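Local coordinates for protein type IV pilus biogenesis factor PilY1 (Pseudomonas aeruginosa, PDB 3HX6) that primes the assembly of type IV pili, stabilises the assembled fibres and supports twitching motility and host-cell adhesion, with binding and release of calcium apparently essential to twitching, at residues F405-A415 with Y512-E523; L444-D452 with V460-N468. The protein carries 3 engineered substitutions. All blocks are in the same frame, centred on the assembly; numbering follows the deposited sequence.

Contact 1: F405-A415 with Y512-E523; sequences FASTARTIRIA and YNKQNVAVSGTE
R413 and G521 form an antiparallel hydrogen-bonded pair: R413 N lies 2.8 Å from G521 O, approaching from above the carbonyl plane, and G521 N returns a bond of 3.1 Å to R413 O. S520 also faces R413, its N making a weak bond of 3.3 Å to the same R413 O, which gives a classic beta bulge, a local irregularity that an antiparallel sheet accommodates by setting two residues against one. Past the non-hydrogen-bonded pair I412 and T522, E523 N donates to T411 O at 3.0 Å with an almost straight N-H...O angle of 172°, while a water replaces the return bond, accepting from T411 N and donating to E523 O. At the bulge another water accepts from A415 N, donates to A518 O and hydrogen-bonds S520 OG.

The apolar contacts pair beta-branched residues with one another and with two aromatic rings. V519 sets CG1 3.6 Å from I412 CB, the two side chains crossing nearly at right angles, while its CG2 meets F405 CE1 at 4.1 Å. With CG1 beside the backbone N (chi1 -70°), the I414 CG2 methyl is left anti to it and lies over one face of the Y512 ring, 4.2 Å from the centroid, as a CH-pi contact.

Further out, the extended R413 side chain reaches Y481 and E447 and makes a cation-pi contact with W479. In the mixed sheet, strand 408-415 runs between strands 392-405 and 521-524, with Y510 packed against I412, I414 and V519.

Contact 2: L444-D452 with V460-N468; sequences LKGEMLIED and VLLQTITPN
A single antiparallel bridge, M448 with I465, joins the loop 444-452 to the strand 459-466. Its two bonds are equally short: M448 N to I465 O at 2.8 Å, the donor tilted 24° from the carbonyl plane, and I465 N to M448 O at 2.8 Å, nearly straight at 169°. T464 OG1 also points to M448 O, though its exact place is doubtful. The side chains of M448 and I465 lie side by side and point the same way, CG of the methionine 3.9 Å from CG2 of the isoleucine.

The strand belongs to the large mixed sheet, where it runs between strands 454-456 and 477-483; the chain turns back between 454-456 and 459-466, and the loop before 454-456 runs roughly antiparallel alongside the latter strand. L449, with CG anti to its N (chi1 -176°), brings CD1 back to within 4.1 Å of L462 CD1, at about a right angle. E447 passes its extended chain beside T466, CB 3.3 Å from T466 OG1, and carries its carboxylate to Y481 and R413. At one end a water donates to both K445 O and P467 O; at the other, a water accepts from Q463 N and donates to D452 O.

How the contacts relate
R413, on a strand of contact 1, and E447, in the loop of contact 2, join the two sites through a salt bridge, R413 NH1 lying 2.8 Å from E447 OE1. The centres of contacts 1 and 2 are nevertheless about 18 Å apart. Y481, on strand 477-483 between strands 521-524 and 459-466, hydrogen-bonds to both partners, so it would help to fix the pair and probably favours its charged form. In sequence, contact 2 is nested inside the long excursion closed by contact 1. Both contacts reach the same mixed sheet and lie away from the calcium site formed by D258, N260, D262, V264 and D266.

Contact 1: F405-A415 with Y512-E523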
loop_
_atom_site.group_PDB
_atom_site.type_symbol
_atom_site.label_atom_id
_atom_site.label_comp_id
_atom_site.label_asym_id
_atom_site.label_seq_id
_atom_site.Cartn_x
_atom_site.Cartn_y
_atom_site.Cartn_z
ATOM N N PHE A 405 -18.974 -17.138 5.246
ATOM C CA PHE A 405 -17.820 -17.202 4.363
ATOM C C PHE A 405 -16.643 -17.459 5.281
ATOM O O PHE A 405 -16.232 -16.586 6.049
ATOM C CB PHE A 405 -17.713 -15.875 3.613
ATOM C CG PHE A 405 -18.974 -15.526 2.872
ATOM C CD1 PHE A 405 -19.202 -16.021 1.591
ATOM C CD2 PHE A 405 -19.982 -14.792 3.494
ATOM C CE1 PHE A 405 -20.414 -15.798 0.946
ATOM C CE2 PHE A 405 -21.199 -14.564 2.856
ATOM C CZ PHE A 405 -21.416 -15.067 1.581
ATOM N N ALA A 406 -16.117 -18.677 5.197
ATOM C CA ALA A 406 -15.049 -19.126 6.078
ATOM C C ALA A 406 -15.798 -19.239 7.406
ATOM O O ALA A 406 -16.637 -20.126 7.574
ATOM C CB ALA A 406 -13.935 -18.093 6.166
ATOM N N SER A 407 -15.533 -18.325 8.330
ATOM C CA SER A 407 -16.217 -18.339 9.621
ATOM C C SER A 407 -17.098 -17.101 9.778
ATOM O O SER A 407 -17.947 -17.037 10.667
ATOM C CB SER A 407 -15.193 -18.371 10.756
ATOM O OG SER A 407 -14.299 -19.456 10.603
ATOM N N THR A 408 -16.896 -16.125 8.900
ATOM C CA THR A 408 -17.639 -14.871 8.958
ATOM C C THR A 408 -19.041 -14.942 8.362
ATOM O O THR A 408 -19.220 -15.339 7.213
ATOM C CB THR A 408 -16.867 -13.756 8.237
ATOM O OG1 THR A 408 -15.500 -13.765 8.669
ATOM C CG2 THR A 408 -17.481 -12.399 8.551
ATOM N N ALA A 409 -20.032 -14.545 9.151
ATOM C CA ALA A 409 -21.416 -14.543 8.695
ATOM C C ALA A 409 -21.741 -13.156 8.143
ATOM O O ALA A 409 -21.313 -12.151 8.703
ATOM C CB ALA A 409 -22.350 -14.881 9.850
ATOM N N ARG A 410 -22.484 -13.108 7.041
ATOM C CA ARG A 410 -22.867 -11.840 6.417
ATOM C C ARG A 410 -24.193 -12.000 5.687
ATOM O O ARG A 410 -24.596 -13.115 5.353
ATOM C CB ARG A 410 -21.828 -11.396 5.381
ATOM C CG ARG A 410 -20.426 -11.137 5.896
ATOM C CD ARG A 410 -19.522 -10.698 4.757
ATOM N NE ARG A 410 -18.122 -10.606 5.160
ATOM C CZ ARG A 410 -17.606 -9.606 5.866
ATOM N NH1 ARG A 410 -18.373 -8.591 6.246
ATOM N NH2 ARG A 410 -16.324 -9.630 6.205
ATOM N N THR A 411 -24.874 -10.885 5.450
ATOM C CA THR A 411 -26.112 -10.922 4.686
ATOM C C THR A 411 -25.649 -10.376 3.337
ATOM O O THR A 411 -25.071 -9.289 3.256
ATOM C CB THR A 411 -27.217 -10.022 5.287
ATOM O OG1 THR A 411 -26.833 -8.650 5.183
ATOM C CG2 THR A 411 -27.442 -10.367 6.748
ATOM N N ILE A 412 -25.882 -11.145 2.284
ATOM C CA ILE A 412 -25.439 -10.754 0.961
ATOM C C ILE A 412 -26.560 -10.696 -0.054
ATOM O O ILE A 412 -27.696 -11.102 0.208
ATOM C CB ILE A 412 -24.355 -11.732 0.453
ATOM C CG1 ILE A 412 -24.890 -13.166 0.426
ATOM C CG2 ILE A 412 -23.153 -11.704 1.390
ATOM C CD1 ILE A 412 -25.821 -13.485 -0.716
ATOM N N ARG A 413 -26.227 -10.173 -1.223
ATOM C CA ARG A 413 -27.174 -10.093 -2.311
ATOM C C ARG A 413 -26.464 -10.562 -3.566
ATOM O O ARG A 413 -25.256 -10.368 -3.717
ATOM C CB ARG A 413 -27.685 -8.664 -2.483
ATOM C CG ARG A 413 -28.729 -8.279 -1.453
ATOM C CD ARG A 413 -29.234 -6.852 -1.634
ATOM N NE ARG A 413 -30.247 -6.529 -0.633
ATOM C CZ ARG A 413 -30.766 -5.318 -0.462
ATOM N NH1 ARG A 413 -30.362 -4.311 -1.226
ATOM N NH2 ARG A 413 -31.692 -5.118 0.467
ATOM N N ILE A 414 -27.212 -11.220 -4.441
ATOM C CA ILE A 414 -26.665 -11.705 -5.698
ATOM C C ILE A 414 -27.385 -10.983 -6.819
ATOM O O ILE A 414 -28.607 -10.830 -6.792
ATOM C CB ILE A 414 -26.863 -13.235 -5.865
ATOM C CG1 ILE A 414 -25.963 -13.982 -4.875
ATOM C CG2 ILE A 414 -26.535 -13.667 -7.291
ATOM C CD1 ILE A 414 -26.727 -14.540 -3.703
ATOM N N ALA A 415 -26.616 -10.525 -7.795
ATOM C CA ALA A 415 -27.170 -9.806 -8.927
ATOM C C ALA A 415 -27.168 -10.705 -10.151
ATOM O O ALA A 415 -26.419 -11.678 -10.213
ATOM C CB ALA A 415 -26.337 -8.554 -9.203
ATOM N N TYR A 512 -25.572 -19.990 -5.617
ATOM C CA TYR A 512 -26.862 -19.476 -6.054
ATOM C C TYR A 512 -27.526 -20.476 -6.992
ATOM O O TYR A 512 -27.184 -20.558 -8.169
ATOM C CB TYR A 512 -26.662 -18.133 -6.764
ATOM C CG TYR A 512 -27.885 -17.581 -7.466
ATOM C CD1 TYR A 512 -29.124 -17.523 -6.826
ATOM C CD2 TYR A 512 -27.792 -17.079 -8.764
ATOM C CE1 TYR A 512 -30.238 -16.975 -7.462
ATOM C CE2 TYR A 512 -28.896 -16.527 -9.407
ATOM C CZ TYR A 512 -30.115 -16.478 -8.752
ATOM O OH TYR A 512 -31.196 -15.923 -9.393
ATOM N N ASN A 513 -28.474 -21.240 -6.460
ATOM C CA ASN A 513 -29.181 -22.233 -7.261
ATOM C C ASN A 513 -28.211 -23.118 -8.051
ATOM O O ASN A 513 -28.128 -23.032 -9.279
ATOM C CB ASN A 513 -30.150 -21.530 -8.219
ATOM C CG ASN A 513 -31.395 -21.001 -7.518
ATOM O OD1 ASN A 513 -31.363 -20.660 -6.334
ATOM N ND2 ASN A 513 -32.496 -20.915 -8.258
ATOM N N LYS A 514 -27.462 -23.948 -7.327
ATOM C CA LYS A 514 -26.509 -24.877 -7.933
ATOM C C LYS A 514 -25.335 -24.213 -8.647
ATOM O O LYS A 514 -24.587 -24.882 -9.358
ATOM C CB LYS A 514 -27.230 -25.779 -8.939
ATOM C CG LYS A 514 -28.425 -26.542 -8.396
ATOM C CD LYS A 514 -29.058 -27.365 -9.507
ATOM C CE LYS A 514 -30.198 -28.230 -8.995
ATOM N NZ LYS A 514 -30.766 -29.086 -10.081
ATOM N N GLN A 515 -25.163 -22.909 -8.462
ATOM C CA GLN A 515 -24.076 -22.211 -9.140
ATOM C C GLN A 515 -23.148 -21.427 -8.212
ATOM O O GLN A 515 -23.612 -20.623 -7.403
ATOM C CB GLN A 515 -24.665 -21.249 -10.173
ATOM C CG GLN A 515 -23.731 -20.920 -11.314
ATOM C CD GLN A 515 -24.182 -21.558 -12.607
ATOM O OE1 GLN A 515 -24.510 -22.744 -12.642
ATOM N NE2 GLN A 515 -24.200 -20.776 -13.681
ATOM N N ASN A 516 -21.840 -21.664 -8.318
ATOM C CA ASN A 516 -20.890 -20.907 -7.508
ATOM C C ASN A 516 -20.792 -19.558 -8.198
ATOM O O ASN A 516 -20.314 -19.451 -9.330
ATOM C CB ASN A 516 -19.519 -21.574 -7.464
ATOM C CG ASN A 516 -19.518 -22.827 -6.618
ATOM O OD1 ASN A 516 -20.176 -22.882 -5.577
ATOM N ND2 ASN A 516 -18.772 -23.837 -7.053
ATOM N N VAL A 517 -21.249 -18.528 -7.501
ATOM C CA VAL A 517 -21.281 -17.191 -8.052
ATOM C C VAL A 517 -20.598 -16.156 -7.165
ATOM O O VAL A 517 -20.493 -16.328 -5.953
ATOM C CB VAL A 517 -22.760 -16.798 -8.289
ATOM C CG1 VAL A 517 -22.933 -15.320 -8.267
ATOM C CG2 VAL A 517 -23.238 -17.377 -9.612
ATOM N N ALA A 518 -20.123 -15.082 -7.788
ATOM C CA ALA A 518 -19.491 -14.006 -7.048
ATOM C C ALA A 518 -20.606 -13.257 -6.327
ATOM O O ALA A 518 -21.711 -13.125 -6.853
ATOM C CB ALA A 518 -18.769 -13.067 -8.003
ATOM N N VAL A 519 -20.325 -12.790 -5.117
ATOM C CA VAL A 519 -21.312 -12.037 -4.350
ATOM C C VAL A 519 -21.189 -10.587 -4.810
ATOM O O VAL A 519 -20.098 -10.029 -4.798
ATOM C CB VAL A 519 -21.028 -12.123 -2.833
ATOM C CG1 VAL A 519 -21.861 -11.076 -2.075
ATOM C CG2 VAL A 519 -21.355 -13.526 -2.329
ATOM N N SER A 520 -22.298 -9.977 -5.213
ATOM C CA SER A 520 -22.242 -8.602 -5.686
ATOM C C SER A 520 -22.504 -7.572 -4.602
ATOM O O SER A 520 -22.037 -6.439 -4.690
ATOM C CB SER A 520 -23.234 -8.402 -6.832
ATOM O OG SER A 520 -22.863 -9.188 -7.946
ATOM N N GLY A 521 -23.248 -7.964 -3.577
ATOM C CA GLY A 521 -23.549 -7.030 -2.512
ATOM C C GLY A 521 -23.518 -7.645 -1.129
ATOM O O GLY A 521 -23.800 -8.830 -0.956
ATOM N N THR A 522 -23.157 -6.828 -0.146
ATOM C CA THR A 522 -23.105 -7.259 1.241
ATOM C C THR A 522 -23.456 -6.083 2.148
ATOM O O THR A 522 -23.035 -4.946 1.912
ATOM C CB THR A 522 -21.713 -7.810 1.625
ATOM O OG1 THR A 522 -21.743 -8.273 2.979
ATOM C CG2 THR A 522 -20.650 -6.742 1.489
ATOM N N GLU A 523 -24.246 -6.374 3.176
ATOM C CA GLU A 523 -24.694 -5.380 4.139
ATOM C C GLU A 523 -23.574 -5.058 5.126
ATOM O O GLU A 523 -22.975 -5.964 5.700
ATOM C CB GLU A 523 -25.922 -5.926 4.873
ATOM C CG GLU A 523 -26.552 -5.006 5.901
ATOM C CD GLU A 523 -27.807 -5.608 6.509
ATOM O OE1 GLU A 523 -27.735 -6.740 7.037
ATOM O OE2 GLU A 523 -28.868 -4.953 6.452
HETATM O O HOH W 1 -23.588 -8.593 6.389
HETATM O O HOH W 2 -23.854 -11.446 -7.249
#

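Contact 2: L444-D452 with V460-N468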
loop_
_atom_site.group_PDB
_atom_site.type_symbol
_atom_site.label_atom_id
_atom_site.label_comp_id
_atom_site.label_asym_id
_atom_site.label_seq_id
_atom_site.Cartn_x
_atom_site.Cartn_y
_atom_site.Cartn_z
ATOM N N LEU A 444 -39.720 -2.914 -2.897
ATOM C CA LEU A 444 -39.359 -1.516 -2.704
ATOM C C LEU A 444 -39.115 -1.178 -1.242
ATOM O O LEU A 444 -40.021 -1.282 -0.416
ATOM C CB LEU A 444 -40.471 -0.626 -3.257
ATOM C CG LEU A 444 -40.865 -0.954 -4.699
ATOM C CD1 LEU A 444 -42.043 -0.092 -5.116
ATOM C CD2 LEU A 444 -39.667 -0.733 -5.625
ATOM N N LYS A 445 -37.888 -0.770 -0.930
ATOM C CA LYS A 445 -37.520 -0.411 0.431
ATOM C C LYS A 445 -36.990 1.017 0.466
ATOM O O LYS A 445 -36.616 1.528 1.520
ATOM C CB LYS A 445 -36.443 -1.360 0.962
ATOM C CG LYS A 445 -36.898 -2.798 1.202
ATOM C CD LYS A 445 -38.053 -2.858 2.197
ATOM C CE LYS A 445 -38.111 -4.202 2.910
ATOM N NZ LYS A 445 -38.116 -5.348 1.962
ATOM N N GLY A 446 -36.952 1.658 -0.695
ATOM C CA GLY A 446 -36.441 3.014 -0.752
ATOM C C GLY A 446 -34.922 3.048 -0.711
ATOM O O GLY A 446 -34.326 4.022 -0.252
ATOM N N GLU A 447 -34.287 1.977 -1.173
ATOM C CA GLU A 447 -32.831 1.931 -1.197
ATOM C C GLU A 447 -32.387 2.962 -2.228
ATOM O O GLU A 447 -32.976 3.065 -3.306
ATOM C CB GLU A 447 -32.341 0.537 -1.598
ATOM C CG GLU A 447 -30.815 0.383 -1.660
ATOM C CD GLU A 447 -30.389 -1.041 -1.991
ATOM O OE1 GLU A 447 -31.275 -1.886 -2.220
ATOM O OE2 GLU A 447 -29.169 -1.320 -2.031
ATOM N N MET A 448 -31.368 3.742 -1.903
ATOM C CA MET A 448 -30.906 4.744 -2.852
ATOM C C MET A 448 -29.412 5.007 -2.791
ATOM O O MET A 448 -28.731 4.591 -1.856
ATOM C CB MET A 448 -31.673 6.050 -2.632
ATOM C CG MET A 448 -31.673 6.519 -1.197
ATOM S SD MET A 448 -32.649 8.007 -0.954
ATOM C CE MET A 448 -31.643 8.850 0.223
ATOM N N LEU A 449 -28.910 5.694 -3.812
ATOM C CA LEU A 449 -27.498 6.037 -3.883
ATOM C C LEU A 449 -27.281 7.517 -3.582
ATOM O O LEU A 449 -27.828 8.369 -4.285
ATOM C CB LEU A 449 -26.948 5.759 -5.283
ATOM C CG LEU A 449 -25.443 6.012 -5.408
ATOM C CD1 LEU A 449 -24.720 4.826 -4.813
ATOM C CD2 LEU A 449 -25.025 6.209 -6.861
ATOM N N ILE A 450 -26.514 7.839 -2.547
ATOM C CA ILE A 450 -26.226 9.248 -2.300
ATOM C C ILE A 450 -24.717 9.489 -2.183
ATOM O O ILE A 450 -24.260 10.617 -2.322
ATOM C CB ILE A 450 -26.957 9.825 -1.039
ATOM C CG1 ILE A 450 -26.256 9.399 0.246
ATOM C CG2 ILE A 450 -28.429 9.412 -1.051
ATOM C CD1 ILE A 450 -26.486 7.982 0.639
ATOM N N GLU A 451 -23.951 8.424 -1.955
ATOM C CA GLU A 451 -22.488 8.515 -1.822
ATOM C C GLU A 451 -21.783 8.220 -3.143
ATOM O O GLU A 451 -22.262 7.415 -3.946
ATOM C CB GLU A 451 -21.983 7.517 -0.775
ATOM C CG GLU A 451 -22.495 7.763 0.637
ATOM C CD GLU A 451 -21.949 9.044 1.227
ATOM O OE1 GLU A 451 -20.708 9.175 1.293
ATOM O OE2 GLU A 451 -22.751 9.916 1.624
ATOM N N ASP A 452 -20.637 8.862 -3.362
ATOM C CA ASP A 452 -19.878 8.643 -4.585
ATOM C C ASP A 452 -19.411 7.194 -4.684
ATOM O O ASP A 452 -19.276 6.496 -3.677
ATOM C CB ASP A 452 -18.676 9.584 -4.651
ATOM C CG ASP A 452 -19.083 11.029 -4.861
ATOM O OD1 ASP A 452 -20.304 11.321 -4.890
ATOM O OD2 ASP A 452 -18.176 11.879 -5.001
ATOM N N VAL A 460 -17.027 -1.692 -10.343
ATOM C CA VAL A 460 -17.489 -0.407 -9.854
ATOM C C VAL A 460 -17.978 -0.711 -8.447
ATOM O O VAL A 460 -18.776 -1.622 -8.237
ATOM C CB VAL A 460 -18.622 0.191 -10.718
ATOM C CG1 VAL A 460 -19.824 -0.739 -10.749
ATOM C CG2 VAL A 460 -18.999 1.561 -10.172
ATOM N N LEU A 461 -17.451 0.026 -7.481
ATOM C CA LEU A 461 -17.796 -0.168 -6.084
ATOM C C LEU A 461 -18.711 0.957 -5.633
ATOM O O LEU A 461 -18.433 2.123 -5.881
ATOM C CB LEU A 461 -16.513 -0.174 -5.256
ATOM C CG LEU A 461 -15.517 -1.257 -5.682
ATOM C CD1 LEU A 461 -14.124 -0.899 -5.197
ATOM C CD2 LEU A 461 -15.967 -2.606 -5.128
ATOM N N LEU A 462 -19.808 0.610 -4.976
ATOM C CA LEU A 462 -20.744 1.622 -4.520
ATOM C C LEU A 462 -21.401 1.215 -3.216
ATOM O O LEU A 462 -21.423 0.041 -2.851
ATOM C CB LEU A 462 -21.829 1.859 -5.573
ATOM C CG LEU A 462 -22.665 0.627 -5.938
ATOM C CD1 LEU A 462 -24.088 1.054 -6.227
ATOM C CD2 LEU A 462 -22.063 -0.087 -7.141
ATOM N N GLN A 463 -21.934 2.202 -2.514
ATOM C CA GLN A 463 -22.614 1.952 -1.262
ATOM C C GLN A 463 -23.957 2.637 -1.324
ATOM O O GLN A 463 -24.053 3.820 -1.647
ATOM C CB GLN A 463 -21.822 2.512 -0.084
ATOM C CG GLN A 463 -22.477 2.245 1.260
ATOM C CD GLN A 463 -21.853 3.057 2.374
ATOM O OE1 GLN A 463 -21.977 4.285 2.412
ATOM N NE2 GLN A 463 -21.170 2.383 3.280
ATOM N N THR A 464 -24.997 1.890 -1.004
ATOM C CA THR A 464 -26.334 2.437 -1.018
ATOM C C THR A 464 -26.841 2.598 0.412
ATOM O O THR A 464 -26.297 2.012 1.353
ATOM C CB THR A 464 -27.278 1.500 -1.739
ATOM O OG1 THR A 464 -28.542 2.140 -1.911
ATOM C CG2 THR A 464 -27.467 0.251 -0.915
ATOM N N ILE A 465 -27.892 3.391 0.572
ATOM C CA ILE A 465 -28.471 3.588 1.884
ATOM C C ILE A 465 -29.969 3.331 1.809
ATOM O O ILE A 465 -30.644 3.721 0.852
ATOM C CB ILE A 465 -28.190 5.017 2.424
ATOM C CG1 ILE A 465 -28.676 5.121 3.875
ATOM C CG2 ILE A 465 -28.875 6.058 1.547
ATOM C CD1 ILE A 465 -28.321 6.421 4.553
ATOM N N THR A 466 -30.479 2.637 2.814
ATOM C CA THR A 466 -31.895 2.326 2.873
ATOM C C THR A 466 -32.442 2.855 4.188
ATOM O O THR A 466 -32.189 2.284 5.246
ATOM C CB THR A 466 -32.140 0.805 2.807
ATOM O OG1 THR A 466 -31.594 0.289 1.589
ATOM C CG2 THR A 466 -33.638 0.503 2.859
ATOM N N PRO A 467 -33.178 3.973 4.136
ATOM C CA PRO A 467 -33.763 4.577 5.336
ATOM C C PRO A 467 -34.697 3.585 6.017
ATOM O O PRO A 467 -35.545 2.982 5.359
ATOM C CB PRO A 467 -34.526 5.781 4.780
ATOM C CG PRO A 467 -33.745 6.147 3.550
ATOM C CD PRO A 467 -33.457 4.793 2.944
ATOM N N ASN A 468 -34.543 3.406 7.325
ATOM C CA ASN A 468 -35.405 2.486 8.066
ATOM C C ASN A 468 -36.500 3.275 8.771
ATOM O O ASN A 468 -36.222 4.031 9.704
ATOM C CB ASN A 468 -34.610 1.696 9.110
ATOM C CG ASN A 468 -33.423 0.960 8.518
ATOM O OD1 ASN A 468 -33.481 0.450 7.393
ATOM N ND2 ASN A 468 -32.338 0.884 9.283
HETATM O O HOH W 3 -36.955 0.892 3.928
HETATM O O HOH W 4 -21.418 4.749 -3.439
#